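Local atomic coordinates of triosephosphate isomerase (Toxoplasma gondii, PDB entry 5UPR), a protein that probably interconverts D-glyceraldehyde 3-phosphate and dihydroxyacetone phosphate as a homodimeric triosephosphate isomerase, serving glycolysis and gluconeogenesis, the deposited chain being its isomerase domain. Residues 96-101 against 130-135; 138-143 against 176-181; 201-206 against 214-219. All coordinates share one frame; numbering follows the deposited sequence.

Contact 1. Residues 96-101 against 130-135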
loop_
_atom_site.group_PDB
_atom_site.type_symbol
_atom_site.label_atom_id
_atom_site.label_comp_id
_atom_site.label_asym_id
_atom_site.label_seq_id
_atom_site.Cartn_x
_atom_site.Cartn_y
_atom_site.Cartn_z
ATOM N N PRO A 96 -4.233 -9.053 -12.553
ATOM C CA PRO A 96 -5.105 -10.217 -12.253
ATOM C C PRO A 96 -4.889 -10.880 -10.898
ATOM O O PRO A 96 -5.796 -11.594 -10.473
ATOM C CB PRO A 96 -4.812 -11.201 -13.384
ATOM C CG PRO A 96 -3.479 -10.771 -13.943
ATOM C CD PRO A 96 -3.226 -9.347 -13.590
ATOM N N TRP A 97 -3.772 -10.603 -10.198
ATOM C CA TRP A 97 -3.425 -11.297 -8.979
ATOM C C TRP A 97 -3.117 -10.347 -7.842
ATOM O O TRP A 97 -2.615 -9.250 -8.058
ATOM C CB TRP A 97 -2.186 -12.203 -9.164
ATOM C CG TRP A 97 -2.453 -13.405 -9.972
ATOM C CD1 TRP A 97 -2.364 -13.486 -11.307
ATOM C CD2 TRP A 97 -2.814 -14.716 -9.519
ATOM N NE1 TRP A 97 -2.665 -14.736 -11.737
ATOM C CE2 TRP A 97 -2.990 -15.516 -10.672
ATOM C CE3 TRP A 97 -3.056 -15.279 -8.265
ATOM C CZ2 TRP A 97 -3.373 -16.844 -10.624
ATOM C CZ3 TRP A 97 -3.459 -16.621 -8.196
ATOM C CH2 TRP A 97 -3.595 -17.379 -9.361
ATOM N N VAL A 98 -3.353 -10.827 -6.625
ATOM C CA VAL A 98 -2.875 -10.189 -5.417
ATOM C C VAL A 98 -2.276 -11.220 -4.435
ATOM O O VAL A 98 -2.776 -12.347 -4.359
ATOM C CB VAL A 98 -3.977 -9.421 -4.677
ATOM C CG1 VAL A 98 -4.350 -8.221 -5.530
ATOM C CG2 VAL A 98 -5.201 -10.263 -4.325
ATOM N N VAL A 99 -1.262 -10.781 -3.686
ATOM C CA VAL A 99 -0.720 -11.521 -2.554
ATOM C C VAL A 99 -1.385 -11.031 -1.294
ATOM O O VAL A 99 -1.419 -9.800 -1.044
ATOM C CB VAL A 99 0.798 -11.304 -2.443
ATOM C CG1 VAL A 99 1.380 -12.079 -1.256
ATOM C CG2 VAL A 99 1.527 -11.674 -3.797
ATOM N N LEU A 100 -1.949 -11.957 -0.491
ATOM C CA LEU A 100 -2.627 -11.564 0.764
ATOM C C LEU A 100 -2.163 -12.397 1.922
ATOM O O LEU A 100 -1.889 -13.619 1.770
ATOM C CB LEU A 100 -4.135 -11.724 0.569
ATOM C CG LEU A 100 -4.786 -10.628 -0.296
ATOM C CD1 LEU A 100 -6.291 -10.833 -0.439
ATOM C CD2 LEU A 100 -4.537 -9.259 0.321
ATOM N N GLY A 101 -2.102 -11.785 3.081
ATOM C CA GLY A 101 -1.645 -12.435 4.281
ATOM C C GLY A 101 -0.208 -12.881 4.432
ATOM O O GLY A 101 0.086 -13.750 5.239
ATOM N N GLU A 130 -14.317 -9.081 -6.358
ATOM C CA GLU A 130 -14.028 -8.221 -7.514
ATOM C C GLU A 130 -13.328 -8.956 -8.663
ATOM O O GLU A 130 -12.775 -8.302 -9.535
ATOM C CB GLU A 130 -13.188 -7.029 -7.071
ATOM C CG GLU A 130 -13.916 -6.105 -6.125
ATOM C CD GLU A 130 -15.054 -5.317 -6.749
ATOM O OE1 GLU A 130 -15.055 -5.051 -7.992
ATOM O OE2 GLU A 130 -15.940 -4.939 -5.966
ATOM N N GLY A 131 -13.359 -10.287 -8.673
ATOM C CA GLY A 131 -12.766 -11.036 -9.788
ATOM C C GLY A 131 -11.234 -11.219 -9.786
ATOM O O GLY A 131 -10.711 -11.702 -10.761
ATOM N N LEU A 132 -10.553 -10.923 -8.673
ATOM C CA LEU A 132 -9.124 -11.182 -8.614
ATOM C C LEU A 132 -8.830 -12.622 -8.268
ATOM O O LEU A 132 -9.680 -13.308 -7.678
ATOM C CB LEU A 132 -8.406 -10.293 -7.556
ATOM C CG LEU A 132 -8.456 -8.769 -7.872
ATOM C CD1 LEU A 132 -7.932 -8.013 -6.681
ATOM C CD2 LEU A 132 -7.618 -8.459 -9.140
ATOM N N SER A 133 -7.653 -13.107 -8.689
ATOM C CA SER A 133 -7.043 -14.303 -8.095
ATOM C C SER A 133 -6.079 -13.923 -6.964
ATOM O O SER A 133 -5.484 -12.874 -6.977
ATOM C CB SER A 133 -6.318 -15.104 -9.179
ATOM O OG SER A 133 -7.258 -15.614 -10.086
ATOM N N VAL A 134 -5.957 -14.800 -5.984
ATOM C CA VAL A 134 -5.297 -14.515 -4.708
ATOM C C VAL A 134 -4.244 -15.572 -4.403
ATOM O O VAL A 134 -4.546 -16.771 -4.444
ATOM C CB VAL A 134 -6.350 -14.554 -3.586
ATOM C CG1 VAL A 134 -5.674 -14.424 -2.218
ATOM C CG2 VAL A 134 -7.385 -13.434 -3.813
ATOM N N ILE A 135 -3.035 -15.137 -4.103
ATOM C CA ILE A 135 -2.027 -15.968 -3.469
ATOM C C ILE A 135 -2.188 -15.763 -1.954
ATOM O O ILE A 135 -1.782 -14.710 -1.419
ATOM C CB ILE A 135 -0.628 -15.599 -3.950
ATOM C CG1 ILE A 135 -0.506 -15.766 -5.457
ATOM C CG2 ILE A 135 0.417 -16.455 -3.256
ATOM C CD1 ILE A 135 0.762 -15.104 -6.041
HETATM O O HOH W 1 -7.651 -12.056 -12.209
#
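Trp97 spreads the six-membered half of its indole over Ser133 of the neighbouring strand. Its CB passes 4.0 Å from Ser133 O; with CG anti to the carbonyl carbon (chi1 -72°) and chi2 at 88°, the ring then swings across the serine. At the ring fusion CD2 and CE2 both run close to Ser133 CB. CE3 goes on to reach Ile135 CG1, 3.8 Å away, and CZ3 comes back to within 3.4 Å of Ser133 CB. Ser133 CB lies 3.3 Å from the centroid of the six-membered ring and 8° off its normal, a CH-pi contact; the smallness of serine lets its CB come this near the ring face. Out at the far rim, CZ2 and CH2 pass Ser133 OG. NE1 donates to Gln66, and Phe11 meets the indole edge-to-face.

Trp97, Val99, Ser133 and Ile135 share the face turned into the beta-barrel of the TIM fold, where two consecutive parallel strands, joined through helical crossover segments, lie side by side. Four backbone bonds join them, Ile135 N to Val98 O being the shortest at 2.8 Å.

The other face meets helices 87-92 and 117-129, and beta-branched and leucine side chains fill it. Val98 divides its branches: CG1 meets Leu132 CD1 at 3.8 Å, the two side chains nearly perpendicular, while CG2 touches Val134 CG2. Leu100 CD1 leans on Val134 CG1.

Where the strands begin, Pro96 presents its carbonyl to segment 130-135, accepting from Ser133 N and from a water 2.6 Å from Pro96 O, while its ring lies on strand 65-69. Gly131, with positive phi, closes helix 117-129 in a Schellman motif and turns the chain toward Leu132.

Contact 2. Residues 138-143 against 176-181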
loop_
_atom_site.group_PDB
_atom_site.type_symbol
_atom_site.label_atom_id
_atom_site.label_comp_id
_atom_site.label_asym_id
_atom_site.label_seq_id
_atom_site.Cartn_x
_atom_site.Cartn_y
_atom_site.Cartn_z
ATOM N N ILE A 138 0.013 -18.518 4.340
ATOM C CA ILE A 138 -0.183 -19.074 5.720
ATOM C C ILE A 138 1.146 -19.648 6.172
ATOM O O ILE A 138 2.029 -19.874 5.358
ATOM C CB ILE A 138 -1.269 -20.217 5.744
ATOM C CG1 ILE A 138 -0.913 -21.389 4.856
ATOM C CG2 ILE A 138 -2.621 -19.725 5.324
ATOM C CD1 ILE A 138 -1.857 -22.541 4.867
ATOM N N GLY A 139 1.293 -19.925 7.453
ATOM C CA GLY A 139 2.536 -20.494 7.952
ATOM C C GLY A 139 2.679 -20.354 9.451
ATOM O O GLY A 139 2.161 -19.428 10.003
ATOM N N GLU A 140 3.378 -21.301 10.072
ATOM C CA GLU A 140 3.570 -21.340 11.496
ATOM C C GLU A 140 4.948 -20.785 11.910
ATOM O O GLU A 140 5.881 -20.724 11.094
ATOM C CB GLU A 140 3.410 -22.798 12.002
ATOM C CG GLU A 140 4.644 -23.725 11.971
ATOM C CD GLU A 140 5.092 -24.111 10.556
ATOM O OE1 GLU A 140 4.461 -23.723 9.552
ATOM O OE2 GLU A 140 6.118 -24.839 10.480
ATOM N N THR A 141 5.058 -20.432 13.198
ATOM C CA THR A 141 6.280 -19.927 13.762
ATOM C C THR A 141 7.171 -21.105 14.159
ATOM O O THR A 141 6.739 -22.270 14.223
ATOM C CB THR A 141 6.000 -19.101 15.041
ATOM O OG1 THR A 141 5.427 -19.966 16.046
ATOM C CG2 THR A 141 5.036 -17.879 14.795
ATOM N N LEU A 142 8.440 -20.786 14.447
ATOM C CA LEU A 142 9.370 -21.822 14.906
ATOM C C LEU A 142 8.838 -22.479 16.189
ATOM O O LEU A 142 8.903 -23.691 16.321
ATOM C CB LEU A 142 10.743 -21.225 15.170
ATOM C CG LEU A 142 11.813 -22.181 15.707
ATOM C CD1 LEU A 142 12.131 -23.234 14.638
ATOM C CD2 LEU A 142 13.009 -21.336 16.164
ATOM N N GLU A 143 8.368 -21.680 17.124
ATOM C CA GLU A 143 7.825 -22.210 18.390
ATOM C C GLU A 143 6.645 -23.130 18.151
ATOM O O GLU A 143 6.541 -24.180 18.794
ATOM C CB GLU A 143 7.414 -21.083 19.341
ATOM C CG GLU A 143 7.027 -21.596 20.719
ATOM C CD GLU A 143 5.557 -22.066 20.894
ATOM O OE1 GLU A 143 5.474 -23.190 21.434
ATOM O OE2 GLU A 143 4.538 -21.376 20.530
ATOM N N ILE A 176 -2.677 -21.343 -2.517
ATOM C CA ILE A 176 -2.227 -21.248 -1.129
ATOM C C ILE A 176 -0.681 -21.292 -1.119
ATOM O O ILE A 176 -0.071 -22.196 -1.735
ATOM C CB ILE A 176 -2.769 -22.423 -0.300
ATOM C CG1 ILE A 176 -4.295 -22.287 -0.205
ATOM C CG2 ILE A 176 -2.139 -22.425 1.143
ATOM C CD1 ILE A 176 -4.980 -23.351 0.607
ATOM N N ALA A 177 -0.056 -20.314 -0.471
ATOM C CA ALA A 177 1.389 -20.301 -0.308
ATOM C C ALA A 177 1.714 -20.660 1.135
ATOM O O ALA A 177 1.341 -19.940 2.047
ATOM C CB ALA A 177 1.985 -18.953 -0.647
ATOM N N TYR A 178 2.364 -21.802 1.309
ATOM C CA TYR A 178 2.756 -22.263 2.629
ATOM C C TYR A 178 4.164 -21.756 2.813
ATOM O O TYR A 178 5.082 -22.250 2.122
ATOM C CB TYR A 178 2.687 -23.787 2.762
ATOM C CG TYR A 178 3.366 -24.251 4.029
ATOM C CD1 TYR A 178 2.958 -23.777 5.250
ATOM C CD2 TYR A 178 4.443 -25.125 3.992
ATOM C CE1 TYR A 178 3.644 -24.112 6.416
ATOM C CE2 TYR A 178 5.129 -25.477 5.151
ATOM C CZ TYR A 178 4.719 -24.969 6.372
ATOM O OH TYR A 178 5.356 -25.273 7.542
ATOM N N GLU A 179 4.345 -20.770 3.712
ATOM C CA GLU A 179 5.662 -20.252 4.029
ATOM C C GLU A 179 5.885 -20.323 5.525
ATOM O O GLU A 179 5.395 -19.466 6.217
ATOM C CB GLU A 179 5.921 -18.800 3.562
ATOM C CG GLU A 179 5.570 -18.521 2.128
ATOM C CD GLU A 179 6.144 -17.128 1.670
ATOM O OE1 GLU A 179 7.157 -17.130 0.954
ATOM O OE2 GLU A 179 5.621 -16.007 2.014
ATOM N N PRO A 180 6.578 -21.355 6.019
ATOM C CA PRO A 180 6.853 -21.323 7.424
ATOM C C PRO A 180 7.632 -20.061 7.798
ATOM O O PRO A 180 8.596 -19.661 7.110
ATOM C CB PRO A 180 7.694 -22.605 7.705
ATOM C CG PRO A 180 8.063 -23.194 6.359
ATOM C CD PRO A 180 7.301 -22.433 5.294
ATOM N N VAL A 181 7.222 -19.419 8.898
ATOM C CA VAL A 181 7.816 -18.143 9.235
ATOM C C VAL A 181 9.322 -18.289 9.474
ATOM O O VAL A 181 10.099 -17.410 9.092
ATOM C CB VAL A 181 7.100 -17.432 10.404
ATOM C CG1 VAL A 181 7.694 -16.008 10.625
ATOM C CG2 VAL A 181 5.633 -17.272 10.061
HETATM O O HOH W 2 3.750 -17.430 5.952
#
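Glu140 and Tyr178 meet tip to tip in the tight part of this contact. Tyr178 OH donates to the syn lone pair of Glu140 OE1, 2.7 Å away, the carboxylate and ring planes being only 5° apart. Glu140 CG sits between the backbone N and the carbonyl carbon (chi1 86°), and a bend at chi2 brings the carboxylate to the phenol. Arg145 bonds to both Glu140 OE2 and Tyr178 OH, and Trp182 NE1 to OE2, which would favour an ionised Glu140.

Apolar packing follows at Ile138, whose CD1 lies 3.7 Å from Ile176 CG2, with Ile202 against both. Next, a CB on Gly139 would hit Glu179 O and jam against the carbonyl O of Ile138, which alone calls for glycine; Gly139 CA instead makes a CH...O contact with Glu179 O at 3.5 Å.

Two adjacent parallel strands of the TIM barrel end here, on the active-site rim of this fold. Tyr178, Glu179 and Pro180 belong to the family signature. The Glu179 side chain lies about 5 Å from a sulfate, probably from the crystallisation liquor, though such ions often mark pockets. Ile138 N to Ala177 O and Glu179 N to Ile138 O continue the sheet; beside the latter a water donates to Glu179 O at 2.6 Å and weakly to Ile138 O.

Farther along, Val181 N reaches Glu140 O at 2.9 Å and Val181 CG2 rests 3.6 Å from that oxygen. Only the contact with Thr141 is slack, its CA 4.3 Å from Val181 CB. Partly exposed Thr141 N-caps helix 142-146, Glu144 bonding back to its N as in a capping box.

Contact 3. Residues 201-206 against 214-219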
loop_
_atom_site.group_PDB
_atom_site.type_symbol
_atom_site.label_atom_id
_atom_site.label_comp_id
_atom_site.label_asym_id
_atom_site.label_seq_id
_atom_site.Cartn_x
_atom_site.Cartn_y
_atom_site.Cartn_z
ATOM N N ASP A 201 -1.241 -32.042 4.525
ATOM C CA ASP A 201 -2.120 -31.610 5.577
ATOM C C ASP A 201 -3.010 -30.438 5.135
ATOM O O ASP A 201 -4.165 -30.404 5.473
ATOM C CB ASP A 201 -1.341 -31.132 6.811
ATOM C CG ASP A 201 -0.676 -32.244 7.607
ATOM O OD1 ASP A 201 -1.070 -33.431 7.459
ATOM O OD2 ASP A 201 0.173 -31.860 8.448
ATOM N N ILE A 202 -2.451 -29.487 4.416
ATOM C CA ILE A 202 -3.185 -28.364 3.902
ATOM C C ILE A 202 -4.243 -28.860 2.901
ATOM O O ILE A 202 -5.407 -28.420 2.961
ATOM C CB ILE A 202 -2.249 -27.312 3.255
ATOM C CG1 ILE A 202 -1.429 -26.625 4.333
ATOM C CG2 ILE A 202 -3.068 -26.317 2.387
ATOM C CD1 ILE A 202 -0.233 -25.957 3.757
ATOM N N ARG A 203 -3.865 -29.786 2.046
ATOM C CA ARG A 203 -4.825 -30.351 1.057
ATOM C C ARG A 203 -5.923 -31.178 1.746
ATOM O O ARG A 203 -7.055 -31.099 1.339
ATOM C CB ARG A 203 -4.099 -31.122 -0.042
ATOM C CG ARG A 203 -4.916 -31.325 -1.317
ATOM C CD ARG A 203 -4.152 -32.040 -2.436
ATOM N NE ARG A 203 -2.888 -31.339 -2.765
ATOM C CZ ARG A 203 -2.782 -30.202 -3.443
ATOM N NH1 ARG A 203 -3.829 -29.585 -3.937
ATOM N NH2 ARG A 203 -1.577 -29.669 -3.628
ATOM N N ASN A 204 -5.599 -31.875 2.822
ATOM C CA ASN A 204 -6.593 -32.634 3.595
ATOM C C ASN A 204 -7.515 -31.635 4.276
ATOM O O ASN A 204 -8.702 -31.921 4.391
ATOM C CB ASN A 204 -6.009 -33.579 4.662
ATOM C CG ASN A 204 -5.217 -34.747 4.090
ATOM O OD1 ASN A 204 -5.371 -35.123 2.923
ATOM N ND2 ASN A 204 -4.320 -35.312 4.926
ATOM N N TRP A 205 -7.006 -30.474 4.704
ATOM C CA TRP A 205 -7.868 -29.454 5.268
ATOM C C TRP A 205 -8.881 -28.983 4.220
ATOM O O TRP A 205 -10.076 -28.876 4.543
ATOM C CB TRP A 205 -7.073 -28.243 5.860
ATOM C CG TRP A 205 -8.000 -27.226 6.491
ATOM C CD1 TRP A 205 -8.431 -27.189 7.806
ATOM C CD2 TRP A 205 -8.685 -26.164 5.822
ATOM N NE1 TRP A 205 -9.342 -26.173 7.963
ATOM C CE2 TRP A 205 -9.484 -25.500 6.778
ATOM C CE3 TRP A 205 -8.667 -25.684 4.495
ATOM C CZ2 TRP A 205 -10.340 -24.457 6.423
ATOM C CZ3 TRP A 205 -9.520 -24.591 4.166
ATOM C CH2 TRP A 205 -10.285 -23.987 5.132
ATOM N N LEU A 206 -8.416 -28.668 2.973
ATOM C CA LEU A 206 -9.322 -28.228 1.919
ATOM C C LEU A 206 -10.433 -29.261 1.705
ATOM O O LEU A 206 -11.587 -28.899 1.528
ATOM C CB LEU A 206 -8.596 -27.948 0.624
ATOM C CG LEU A 206 -7.621 -26.778 0.620
ATOM C CD1 LEU A 206 -6.704 -26.843 -0.611
ATOM C CD2 LEU A 206 -8.398 -25.501 0.648
ATOM N N VAL A 214 -12.207 -28.849 -4.485
ATOM C CA VAL A 214 -11.361 -27.725 -4.197
ATOM C C VAL A 214 -9.976 -28.241 -3.794
ATOM O O VAL A 214 -8.950 -27.672 -4.215
ATOM C CB VAL A 214 -11.961 -26.798 -3.155
ATOM C CG1 VAL A 214 -10.932 -25.776 -2.644
ATOM C CG2 VAL A 214 -13.155 -26.042 -3.792
ATOM N N ALA A 215 -9.949 -29.328 -3.009
ATOM C CA ALA A 215 -8.676 -29.914 -2.593
ATOM C C ALA A 215 -7.812 -30.341 -3.773
ATOM O O ALA A 215 -6.631 -30.090 -3.789
ATOM C CB ALA A 215 -8.897 -31.064 -1.642
ATOM N N GLU A 216 -8.417 -30.990 -4.758
ATOM C CA GLU A 216 -7.684 -31.483 -5.924
ATOM C C GLU A 216 -7.229 -30.381 -6.867
ATOM O O GLU A 216 -6.195 -30.533 -7.508
ATOM C CB GLU A 216 -8.492 -32.520 -6.695
ATOM C CG GLU A 216 -8.641 -33.836 -5.940
ATOM C CD GLU A 216 -7.328 -34.430 -5.413
ATOM O OE1 GLU A 216 -6.665 -35.203 -6.146
ATOM O OE2 GLU A 216 -6.981 -34.165 -4.247
ATOM N N ALA A 217 -7.990 -29.290 -6.976
ATOM C CA ALA A 217 -7.679 -28.248 -7.929
ATOM C C ALA A 217 -6.749 -27.150 -7.381
ATOM O O ALA A 217 -6.058 -26.486 -8.160
ATOM C CB ALA A 217 -8.944 -27.632 -8.455
ATOM N N THR A 218 -6.703 -26.945 -6.058
ATOM C CA THR A 218 -6.033 -25.776 -5.536
ATOM C C THR A 218 -4.505 -25.991 -5.566
ATOM O O THR A 218 -3.999 -26.956 -4.980
ATOM C CB THR A 218 -6.525 -25.443 -4.113
ATOM O OG1 THR A 218 -7.949 -25.278 -4.086
ATOM C CG2 THR A 218 -5.839 -24.218 -3.562
ATOM N N ARG A 219 -3.760 -25.110 -6.247
ATOM C CA ARG A 219 -2.303 -25.164 -6.113
ATOM C C ARG A 219 -1.855 -24.778 -4.672
ATOM O O ARG A 219 -2.329 -23.782 -4.100
ATOM C CB ARG A 219 -1.606 -24.249 -7.113
ATOM C CG ARG A 219 -1.438 -24.818 -8.476
ATOM C CD ARG A 219 -2.725 -24.800 -9.349
ATOM N NE ARG A 219 -3.239 -23.462 -9.596
ATOM C CZ ARG A 219 -2.787 -22.616 -10.542
ATOM N NH1 ARG A 219 -1.784 -22.939 -11.346
ATOM N NH2 ARG A 219 -3.334 -21.432 -10.671
#
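Arg203 supplies the polar half of this contact, its NH1 donating to two backbone carbonyls of segment 214-219. Arg203 NH1 lies 2.8 Å from Thr218 O and 2.9 Å from Ala215 O. Both acceptors lie close to the guanidinium plane, at its edge, and both bonds are fairly straight, near 160°; a single flat nitrogen with two N-H groups suits such a pair. The chain sets out with CG anti to the backbone N (chi1 -160°) and bends at chi3, so that the aliphatic part passes over Ala215 O, with Arg203 CG 3.3 Å from it, before the group turns to bond. The guanidinium is held further by salt bridges to Asp239 through NE and to Asp241 through NH2, acids that would offset the like charge of Arg8 close by. Carbonyls at the end of helix 212-217 would favour a positive charge beside them.

A second polar element lies within segment 214-219. Thr218 OG1 donates to Val214 O at 2.6 Å from above the carbonyl plane, while Thr218 N reaches the same oxygen from the opposite face, so the threonine grips the last turn as the chain leaves it.

Apolar contacts centre on Leu206. Leu206 CB rests on Ala215, 3.9 Å from its CB, and the methyl of alanine is small enough to bring the backbones close: Ala215 CB is only 3.5 Å from Arg203 O. Leu206 CD1 meets Thr218 CB at 3.8 Å, and Leu206 CD2 touches Val214 CG1, the two side chains crossing at about a right angle. Trp171 lies against Leu206 and Val214.

Helices 192-209 and 212-217, joined by a short turn, pack on each other through these side chains in the helical layer of a beta/alpha (TIM) barrel, where the chain leaves its helices for strand 220-222.

Overall arrangement
All three contacts belong to one TIM barrel and are largely buried, but they occupy different layers. Contact 1 is the most central, about 9 Å from the chain centre, and joins strands 97-100 and 133-138 by regular backbone bonds and apolar faces. Contact 2 takes the sheet one strand further, pairing the end of 133-138 with 174-178, and becomes polar at the barrel rim. Contact 3, about 15 Å from the centre, involves helices and relies on an arginine at carbonyls rather than on strand pairing. Contacts 1 and 2 meet at Ile135 and Ala177; Ile202 and a probable Ile176 N to Arg219 O bond connect contacts 2 and 3.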